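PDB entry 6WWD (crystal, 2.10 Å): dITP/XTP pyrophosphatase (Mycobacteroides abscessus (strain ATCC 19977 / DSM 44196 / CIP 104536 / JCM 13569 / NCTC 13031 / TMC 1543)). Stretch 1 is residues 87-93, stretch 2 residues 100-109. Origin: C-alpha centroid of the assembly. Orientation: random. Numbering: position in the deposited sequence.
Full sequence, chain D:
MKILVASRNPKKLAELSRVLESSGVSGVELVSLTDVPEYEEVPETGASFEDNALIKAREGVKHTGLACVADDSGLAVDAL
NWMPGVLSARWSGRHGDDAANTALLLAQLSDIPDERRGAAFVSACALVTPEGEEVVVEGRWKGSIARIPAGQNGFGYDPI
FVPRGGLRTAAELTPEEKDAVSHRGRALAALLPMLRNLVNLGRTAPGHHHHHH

Stretch 1, residues 87-93: LSARWSG
Stretch 2 (100-109) ANTALLLAQL

Residues 100-108 are helical, in a helix that begins earlier in the chain, and its i to i+4 bonds include Leu-105 N to Asn-101 O (3.0 Å) and Gln-108 N to Leu-104 O (2.8 Å). Against it lies a compact loop: a 3-10 segment at Ser-88 and Ala-89, then a type I turn from Arg-90 to Gly-93, closed by Gly-93 N to Arg-90 O at 2.8 Å. Gly-93 adopts phi/psi 105/-13, where a CB would jam against the preceding carbonyl oxygen. The backbones come nearest where the CA atoms of Ser-92 and Asn-101 stand 4.8 Å apart; together the stretches bury 371 Å².

Polar bonds centre on Asn-101 (chi1 -64°, chi2 -17°). Its CA-to-CB bond points sideways, but its amide reaches the loop and matches both backbone polarities. Asn-101 OD1 accepts from Ser-92 N at 2.9 Å (163°) and from Ser-92 OG at 2.6 Å, the serine being in rotamer p (62°), while Asn-101 ND2 gives a weak bond to Ala-89 O (3.1 Å, 144°). An asparagine suits this place because a single side chain carries both acceptor and donor, and serine is short enough to add its hydroxyl beside its own amide.

The CA-to-CB bond of Trp-91 (phi/psi -63/-38, chi1 -171°, chi2 -123°) points toward the helix, and Trp-91 NE1 donates a hydrogen bond to OE1 of Gln-108, farther along the helix, at 2.8 Å and 162°. The acceptor lies at the ring edge, near its plane, as an indole N-H requires. Gln-108 (chi1 -73°, chi2 177°, chi3 -39°) extends far enough to meet it, and its NE2 is bonded elsewhere in the structure.

Apolar packing fills the space between these polar sites. The CA-to-CB bond of Leu-104 (chi1 172°, chi2 60°) points toward the loop, placing Leu-104 CD2 3.6 Å from Trp-91 CD1, oblique to the ring, and 3.6 Å from Ser-92 CA. Leucine suits this place because its branched end offers a methyl that meets indole and turn-backbone carbon without needing a hydrogen-bond partner.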

# COMPACT_ATOMS: atom_id res chain seq x y z
N LEU D 87 -14.19 7.52 2.76
CA LEU D 87 -14.68 8.77 3.35
C LEU D 87 -15.03 9.83 2.30
O LEU D 87 -15.25 11.00 2.66
CB LEU D 87 -13.66 9.33 4.34
CG LEU D 87 -13.64 8.69 5.74
CD1 LEU D 87 -13.05 7.32 5.66
CD2 LEU D 87 -12.83 9.52 6.72
N SER D 88 -15.11 9.45 1.02
CA SER D 88 -15.35 10.43 -0.05
C SER D 88 -16.59 11.29 0.21
O SER D 88 -16.55 12.52 0.06
CB SER D 88 -15.50 9.72 -1.39
OG SER D 88 -14.25 9.28 -1.86
N ALA D 89 -17.69 10.67 0.59
CA ALA D 89 -18.96 11.37 0.77
C ALA D 89 -18.98 12.24 2.03
O ALA D 89 -19.89 13.06 2.17
CB ALA D 89 -20.12 10.37 0.82
N ARG D 90 -18.02 12.09 2.92
CA ARG D 90 -17.96 12.90 4.13
C ARG D 90 -16.56 13.46 4.34
O ARG D 90 -16.08 13.59 5.47
CB ARG D 90 -18.46 12.11 5.34
CG ARG D 90 -17.67 10.84 5.68
CD ARG D 90 -18.39 10.05 6.77
NE ARG D 90 -17.51 9.13 7.49
CZ ARG D 90 -17.13 7.92 7.05
NH1 ARG D 90 -17.52 7.48 5.85
NH2 ARG D 90 -16.34 7.16 7.80
N TRP D 91 -15.88 13.81 3.24
CA TRP D 91 -14.47 14.16 3.31
C TRP D 91 -14.23 15.41 4.16
O TRP D 91 -13.23 15.48 4.90
CB TRP D 91 -13.91 14.35 1.89
CG TRP D 91 -12.40 14.52 1.90
CD1 TRP D 91 -11.69 15.57 1.40
CD2 TRP D 91 -11.45 13.63 2.49
NE1 TRP D 91 -10.35 15.38 1.63
CE2 TRP D 91 -10.17 14.20 2.29
CE3 TRP D 91 -11.55 12.40 3.15
CZ2 TRP D 91 -8.99 13.58 2.75
CZ3 TRP D 91 -10.38 11.79 3.59
CH2 TRP D 91 -9.12 12.38 3.39
N SER D 92 -15.13 16.40 4.09
CA SER D 92 -15.06 17.60 4.90
C SER D 92 -15.51 17.37 6.34
O SER D 92 -15.52 18.30 7.13
CB SER D 92 -15.90 18.72 4.28
OG SER D 92 -17.26 18.34 4.23
N GLY D 93 -15.90 16.15 6.67
CA GLY D 93 -16.34 15.77 7.99
C GLY D 93 -17.82 15.56 8.15
O GLY D 93 -18.23 14.97 9.15
N ALA D 100 -18.62 21.43 0.10
CA ALA D 100 -17.54 21.53 1.08
C ALA D 100 -16.50 20.43 0.88
O ALA D 100 -15.30 20.67 1.09
CB ALA D 100 -18.11 21.48 2.50
N ASN D 101 -16.92 19.21 0.51
CA ASN D 101 -15.95 18.15 0.24
C ASN D 101 -15.03 18.56 -0.90
O ASN D 101 -13.80 18.42 -0.82
CB ASN D 101 -16.67 16.84 -0.11
CG ASN D 101 -17.51 16.30 1.03
OD1 ASN D 101 -17.32 16.69 2.19
ND2 ASN D 101 -18.41 15.37 0.73
N THR D 102 -15.61 19.09 -1.98
CA THR D 102 -14.85 19.49 -3.16
C THR D 102 -13.92 20.66 -2.86
O THR D 102 -12.76 20.67 -3.29
CB THR D 102 -15.84 19.84 -4.29
OG1 THR D 102 -16.38 18.62 -4.82
CG2 THR D 102 -15.17 20.65 -5.40
N ALA D 103 -14.41 21.67 -2.12
CA ALA D 103 -13.55 22.79 -1.75
C ALA D 103 -12.38 22.34 -0.87
O ALA D 103 -11.25 22.81 -1.04
CB ALA D 103 -14.37 23.88 -1.05
N LEU D 104 -12.62 21.43 0.07
CA LEU D 104 -11.53 20.93 0.89
C LEU D 104 -10.48 20.21 0.03
O LEU D 104 -9.28 20.42 0.19
CB LEU D 104 -12.06 19.99 1.98
CG LEU D 104 -10.99 19.24 2.81
CD1 LEU D 104 -10.03 20.21 3.55
CD2 LEU D 104 -11.65 18.22 3.77
N LEU D 105 -10.93 19.34 -0.87
CA LEU D 105 -9.98 18.60 -1.70
C LEU D 105 -9.10 19.55 -2.51
O LEU D 105 -7.87 19.40 -2.55
CB LEU D 105 -10.74 17.64 -2.62
CG LEU D 105 -9.85 16.77 -3.49
CD1 LEU D 105 -8.90 16.00 -2.62
CD2 LEU D 105 -10.69 15.80 -4.26
N LEU D 106 -9.73 20.53 -3.18
CA LEU D 106 -8.96 21.52 -3.94
C LEU D 106 -7.96 22.24 -3.06
O LEU D 106 -6.80 22.45 -3.45
CB LEU D 106 -9.87 22.56 -4.59
CG LEU D 106 -10.72 22.15 -5.78
CD1 LEU D 106 -11.44 23.39 -6.32
CD2 LEU D 106 -9.83 21.53 -6.84
N ALA D 107 -8.40 22.70 -1.88
CA ALA D 107 -7.52 23.44 -0.99
C ALA D 107 -6.37 22.56 -0.51
O ALA D 107 -5.23 23.03 -0.40
CB ALA D 107 -8.29 24.00 0.20
N GLN D 108 -6.66 21.29 -0.20
CA GLN D 108 -5.60 20.38 0.23
C GLN D 108 -4.54 20.23 -0.85
O GLN D 108 -3.34 20.18 -0.55
CB GLN D 108 -6.18 19.01 0.60
CG GLN D 108 -6.97 18.97 1.93
CD GLN D 108 -7.58 17.62 2.22
OE1 GLN D 108 -8.06 16.95 1.31
NE2 GLN D 108 -7.54 17.20 3.47
N LEU D 109 -4.96 20.23 -2.12
CA LEU D 109 -4.07 19.99 -3.25
C LEU D 109 -3.60 21.28 -3.93
O LEU D 109 -2.97 21.21 -4.99
CB LEU D 109 -4.79 19.10 -4.26
CG LEU D 109 -5.35 17.74 -3.81
CD1 LEU D 109 -5.97 17.05 -5.03
CD2 LEU D 109 -4.31 16.84 -3.19